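PDB 5LU3: glycoside hydrolase family 12 from Spirochaeta thermophila, which probably degrades cellulose as a family 12 cellulase, this chain being its calcium-binding family 64 module, which binds carbohydrate. Local coordinates for residues A[34-46]-A[68-82]. Sequence-based numbering, arbitrary orientation.
Sequences YVNSWNLDLLEIN and WYIHYKGSLAWSHVE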
# COMPACT_ATOMS: atom_id res chain seq x y z
N TYR A 34 0.79 9.00 -2.20
CA TYR A 34 -0.45 8.33 -1.80
C TYR A 34 -0.39 6.84 -2.05
O TYR A 34 0.56 6.31 -2.64
CB TYR A 34 -1.65 8.99 -2.54
CG TYR A 34 -1.65 8.67 -4.02
CD1 TYR A 34 -0.94 9.44 -4.92
CD2 TYR A 34 -2.33 7.56 -4.51
CE1 TYR A 34 -0.87 9.08 -6.25
CE2 TYR A 34 -2.28 7.23 -5.83
CZ TYR A 34 -1.55 7.99 -6.69
OH TYR A 34 -1.52 7.63 -8.02
N VAL A 35 -1.43 6.20 -1.53
CA VAL A 35 -1.77 4.80 -1.79
C VAL A 35 -3.20 4.78 -2.30
O VAL A 35 -4.07 5.49 -1.76
CB VAL A 35 -1.69 3.97 -0.48
CG1 VAL A 35 -2.10 2.51 -0.72
CG2 VAL A 35 -0.29 4.00 0.11
N ASN A 36 -3.46 4.01 -3.36
CA ASN A 36 -4.83 3.82 -3.82
C ASN A 36 -4.98 2.41 -4.37
O ASN A 36 -4.01 1.77 -4.74
CB ASN A 36 -5.18 4.90 -4.89
CG ASN A 36 -6.66 5.06 -5.11
OD1 ASN A 36 -7.48 4.67 -4.26
ND2 ASN A 36 -7.02 5.62 -6.23
N SER A 37 -6.21 1.92 -4.37
CA SER A 37 -6.50 0.58 -4.81
C SER A 37 -7.92 0.52 -5.31
O SER A 37 -8.76 1.36 -4.98
CB SER A 37 -6.25 -0.42 -3.69
OG SER A 37 -7.01 -0.11 -2.52
N TRP A 38 -8.17 -0.51 -6.07
CA TRP A 38 -9.51 -0.85 -6.53
C TRP A 38 -9.64 -2.35 -6.76
O TRP A 38 -8.67 -3.04 -7.07
CB TRP A 38 -9.94 -0.07 -7.76
CG TRP A 38 -8.99 -0.05 -8.87
CD1 TRP A 38 -8.88 -0.95 -9.87
CD2 TRP A 38 -8.05 0.99 -9.15
NE1 TRP A 38 -7.93 -0.55 -10.77
CE2 TRP A 38 -7.40 0.64 -10.36
CE3 TRP A 38 -7.67 2.17 -8.49
CZ2 TRP A 38 -6.42 1.44 -10.93
CZ3 TRP A 38 -6.69 2.94 -9.05
CH2 TRP A 38 -6.08 2.58 -10.27
N ASN A 39 -10.88 -2.81 -6.63
CA ASN A 39 -11.24 -4.19 -6.83
C ASN A 39 -10.49 -5.19 -5.97
O ASN A 39 -10.27 -6.34 -6.38
CB ASN A 39 -11.15 -4.54 -8.33
CG ASN A 39 -12.13 -3.73 -9.16
OD1 ASN A 39 -11.74 -2.88 -9.95
ND2 ASN A 39 -13.40 -3.96 -8.95
N LEU A 40 -10.07 -4.74 -4.79
CA LEU A 40 -9.43 -5.61 -3.81
C LEU A 40 -10.42 -6.17 -2.82
O LEU A 40 -11.47 -5.57 -2.54
CB LEU A 40 -8.34 -4.86 -3.03
CG LEU A 40 -7.21 -4.31 -3.90
CD1 LEU A 40 -6.08 -3.84 -3.00
CD2 LEU A 40 -6.68 -5.35 -4.84
N ASP A 41 -10.05 -7.31 -2.28
CA ASP A 41 -10.70 -7.92 -1.12
C ASP A 41 -10.18 -7.36 0.19
O ASP A 41 -10.91 -7.27 1.14
CB ASP A 41 -10.51 -9.43 -1.12
CG ASP A 41 -10.94 -10.09 -2.41
OD1 ASP A 41 -11.97 -9.67 -3.00
OD2 ASP A 41 -10.23 -11.03 -2.84
N LEU A 42 -8.91 -7.00 0.20
CA LEU A 42 -8.23 -6.51 1.40
C LEU A 42 -7.00 -5.71 1.01
O LEU A 42 -6.21 -6.16 0.17
CB LEU A 42 -7.79 -7.70 2.29
CG LEU A 42 -7.02 -7.35 3.57
CD1 LEU A 42 -7.89 -6.51 4.45
CD2 LEU A 42 -6.56 -8.62 4.25
N LEU A 43 -6.86 -4.53 1.63
CA LEU A 43 -5.57 -3.84 1.67
C LEU A 43 -5.40 -3.28 3.07
O LEU A 43 -6.08 -2.34 3.44
CB LEU A 43 -5.46 -2.75 0.63
CG LEU A 43 -3.99 -2.28 0.52
CD1 LEU A 43 -3.12 -3.26 -0.21
CD2 LEU A 43 -3.91 -0.88 -0.02
N GLU A 44 -4.54 -3.92 3.84
CA GLU A 44 -4.32 -3.56 5.22
C GLU A 44 -2.86 -3.13 5.37
O GLU A 44 -1.97 -3.81 4.83
CB GLU A 44 -4.58 -4.77 6.13
CG GLU A 44 -4.83 -4.50 7.57
CD GLU A 44 -5.49 -5.70 8.22
OE1 GLU A 44 -6.65 -6.02 7.90
OE2 GLU A 44 -4.79 -6.32 9.01
N ILE A 45 -2.60 -2.02 6.07
CA ILE A 45 -1.22 -1.54 6.29
C ILE A 45 -1.07 -1.27 7.76
O ILE A 45 -1.79 -0.44 8.32
CB ILE A 45 -0.87 -0.31 5.47
CG1 ILE A 45 -1.22 -0.51 3.98
CG2 ILE A 45 0.61 0.02 5.65
CD1 ILE A 45 -0.99 0.72 3.14
N ASN A 46 -0.17 -2.03 8.41
CA ASN A 46 0.01 -1.91 9.86
C ASN A 46 -1.28 -2.00 10.65
O ASN A 46 -1.50 -1.27 11.60
CB ASN A 46 0.81 -0.69 10.21
CG ASN A 46 2.19 -0.71 9.61
OD1 ASN A 46 2.75 -1.79 9.31
ND2 ASN A 46 2.77 0.48 9.41
N TRP A 68 6.37 -0.14 6.97
CA TRP A 68 4.97 -0.32 6.62
C TRP A 68 4.80 -1.75 6.10
O TRP A 68 5.43 -2.13 5.12
CB TRP A 68 4.50 0.73 5.58
CG TRP A 68 4.42 2.11 6.17
CD1 TRP A 68 3.33 2.70 6.68
CD2 TRP A 68 5.49 3.03 6.33
NE1 TRP A 68 3.62 3.96 7.14
CE2 TRP A 68 4.96 4.18 6.95
CE3 TRP A 68 6.84 3.01 6.00
CZ2 TRP A 68 5.75 5.30 7.25
CZ3 TRP A 68 7.61 4.12 6.30
CH2 TRP A 68 7.06 5.24 6.91
N TYR A 69 3.94 -2.51 6.79
CA TYR A 69 3.66 -3.92 6.50
C TYR A 69 2.29 -4.01 5.84
O TYR A 69 1.28 -3.66 6.45
CB TYR A 69 3.68 -4.72 7.81
CG TYR A 69 5.07 -4.77 8.41
CD1 TYR A 69 5.96 -5.79 8.06
CD2 TYR A 69 5.51 -3.83 9.32
CE1 TYR A 69 7.23 -5.82 8.56
CE2 TYR A 69 6.82 -3.85 9.82
CZ TYR A 69 7.67 -4.88 9.46
OH TYR A 69 8.97 -4.95 9.94
N ILE A 70 2.30 -4.45 4.59
CA ILE A 70 1.13 -4.40 3.70
C ILE A 70 0.65 -5.80 3.39
O ILE A 70 1.43 -6.64 2.96
CB ILE A 70 1.53 -3.69 2.40
CG1 ILE A 70 2.12 -2.31 2.66
CG2 ILE A 70 0.33 -3.61 1.46
CD1 ILE A 70 3.29 -1.99 1.80
N HIS A 71 -0.65 -6.00 3.58
CA HIS A 71 -1.32 -7.24 3.21
C HIS A 71 -2.34 -6.93 2.14
O HIS A 71 -3.25 -6.13 2.35
CB HIS A 71 -1.99 -7.80 4.45
CG HIS A 71 -2.70 -9.10 4.25
ND1 HIS A 71 -3.46 -9.64 5.25
CD2 HIS A 71 -2.82 -9.94 3.19
CE1 HIS A 71 -4.00 -10.78 4.84
NE2 HIS A 71 -3.63 -10.98 3.59
N TYR A 72 -2.14 -7.53 0.97
CA TYR A 72 -2.98 -7.35 -0.22
C TYR A 72 -3.72 -8.64 -0.52
O TYR A 72 -3.12 -9.73 -0.48
CB TYR A 72 -2.08 -7.04 -1.40
CG TYR A 72 -2.65 -7.01 -2.81
CD1 TYR A 72 -2.97 -8.19 -3.49
CD2 TYR A 72 -2.82 -5.81 -3.48
CE1 TYR A 72 -3.41 -8.15 -4.81
CE2 TYR A 72 -3.28 -5.76 -4.81
CZ TYR A 72 -3.57 -6.94 -5.46
OH TYR A 72 -3.97 -6.88 -6.77
N LYS A 73 -5.00 -8.53 -0.87
CA LYS A 73 -5.71 -9.68 -1.44
C LYS A 73 -6.67 -9.14 -2.51
O LYS A 73 -7.44 -8.19 -2.26
CB LYS A 73 -6.47 -10.48 -0.38
CG LYS A 73 -7.14 -11.73 -0.95
CD LYS A 73 -7.98 -12.46 0.09
CE LYS A 73 -8.57 -13.74 -0.48
NZ LYS A 73 -9.53 -13.47 -1.59
N GLY A 74 -6.60 -9.76 -3.69
CA GLY A 74 -7.53 -9.49 -4.77
C GLY A 74 -7.90 -10.77 -5.46
O GLY A 74 -7.14 -11.75 -5.43
N SER A 75 -9.09 -10.77 -6.05
CA SER A 75 -9.62 -11.95 -6.72
C SER A 75 -9.82 -11.79 -8.23
O SER A 75 -10.35 -12.70 -8.87
CB SER A 75 -10.93 -12.35 -6.05
OG SER A 75 -10.70 -12.79 -4.73
N LEU A 76 -9.47 -10.63 -8.78
CA LEU A 76 -9.74 -10.31 -10.19
C LEU A 76 -8.49 -9.92 -10.91
O LEU A 76 -7.56 -9.40 -10.29
CB LEU A 76 -10.68 -9.12 -10.26
CG LEU A 76 -12.08 -9.36 -9.73
CD1 LEU A 76 -12.85 -8.05 -9.65
CD2 LEU A 76 -12.81 -10.33 -10.64
N ALA A 77 -8.48 -10.10 -12.24
CA ALA A 77 -7.30 -9.71 -13.02
C ALA A 77 -7.04 -8.21 -12.92
O ALA A 77 -5.91 -7.77 -13.02
CB ALA A 77 -7.48 -10.12 -14.48
N TRP A 78 -8.08 -7.44 -12.68
CA TRP A 78 -7.97 -6.00 -12.58
C TRP A 78 -7.95 -5.49 -11.13
O TRP A 78 -8.01 -4.29 -10.88
CB TRP A 78 -9.05 -5.30 -13.39
CG TRP A 78 -10.44 -5.76 -13.14
CD1 TRP A 78 -11.35 -5.19 -12.34
CD2 TRP A 78 -11.10 -6.86 -13.78
NE1 TRP A 78 -12.54 -5.88 -12.39
CE2 TRP A 78 -12.41 -6.91 -13.27
CE3 TRP A 78 -10.68 -7.83 -14.69
CZ2 TRP A 78 -13.32 -7.88 -13.66
CZ3 TRP A 78 -11.60 -8.80 -15.10
CH2 TRP A 78 -12.91 -8.82 -14.58
N SER A 79 -7.82 -6.40 -10.18
CA SER A 79 -7.46 -5.96 -8.84
C SER A 79 -6.14 -5.16 -8.92
O SER A 79 -5.24 -5.51 -9.67
CB SER A 79 -7.26 -7.18 -7.95
OG SER A 79 -8.46 -7.88 -7.69
N HIS A 80 -6.01 -4.09 -8.13
CA HIS A 80 -4.89 -3.19 -8.29
C HIS A 80 -4.58 -2.43 -7.00
O HIS A 80 -5.49 -1.98 -6.31
CB HIS A 80 -5.25 -2.17 -9.38
CG HIS A 80 -4.23 -1.11 -9.57
ND1 HIS A 80 -3.09 -1.29 -10.33
CD2 HIS A 80 -4.17 0.16 -9.11
CE1 HIS A 80 -2.39 -0.17 -10.35
NE2 HIS A 80 -3.03 0.73 -9.62
N VAL A 81 -3.29 -2.22 -6.75
CA VAL A 81 -2.83 -1.23 -5.78
C VAL A 81 -1.70 -0.43 -6.42
O VAL A 81 -0.94 -0.92 -7.26
CB VAL A 81 -2.33 -1.89 -4.46
CG1 VAL A 81 -1.09 -2.75 -4.64
CG2 VAL A 81 -2.10 -0.84 -3.38
N GLU A 82 -1.57 0.82 -5.99
CA GLU A 82 -0.42 1.66 -6.31
C GLU A 82 -0.04 2.53 -5.12
O GLU A 82 -0.89 2.96 -4.36
CB GLU A 82 -0.66 2.53 -7.54
CG GLU A 82 -1.80 3.53 -7.41
CD GLU A 82 -2.27 4.11 -8.72
OE1 GLU A 82 -2.39 3.33 -9.69
OE2 GLU A 82 -2.53 5.32 -8.77
O HOH W 1 -5.14 6.21 -8.40
O HOH W 2 -6.94 -2.25 -12.95
O HOH W 3 -11.22 -8.88 -5.55
O HOH W 4 -4.27 -8.53 7.47
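N36 with E82 and W38 with H80 are bonded backbone to backbone, each pair in both directions. They join strand 34-38 antiparallel to 80-82. Past the corner at D41, strand 42-45 pairs antiparallel with 68-74. D41 and L42 both lie opposite K73, a classic beta bulge; both N-H groups bond K73 O. The ladder ends at N46. Its N bonds Y69 O, and its OD1 takes Y69 N (2.9 Å) from above the amide plane, while ND2 bonds P61 O.

On the outer face of the first pair, the six-membered ring of W38 stacks offset on H80, with centroids 4.2 Å apart and planes 24° apart. H80 CB lies over the five-membered ring. Chi1 of W38 (50°), with CG between the backbone N and carbonyl carbon, lays the indole over the imidazole, both side chains pointing the same way. H80 NE2 gives E82 OE1 a nearly straight bond of 2.7 Å, while Y34 OH bonds E82 OE2 at 2.6 Å on its anti side. The carboxylate is thus gripped through both oxygens; H80 ND1 bonds D13.

At the corner, D41 OD2 receives S75 OG through its syn lone pair and K73 NZ (2.8 Å) from above the carboxylate plane, the latter a salt bridge. S79 OG bonds N39 O. Further along, L42 CD2 sits over one face of H71, whose NE2 bonds E17.

L40 crosses Y72 at about a right angle, CD2 meeting CE2 at 3.4 Å. L43 CD1 meets I70 CG2 and L43 CD2 meets V81 CG2, each at 3.8 Å. Strands 42-45 and 68-74 belong to one sheet, 33-40 and 80-85 to the other. The sheets pack face to face through L40, L43, I70, Y72 and V81, consistent with a beta-sandwich in this CBM64 module.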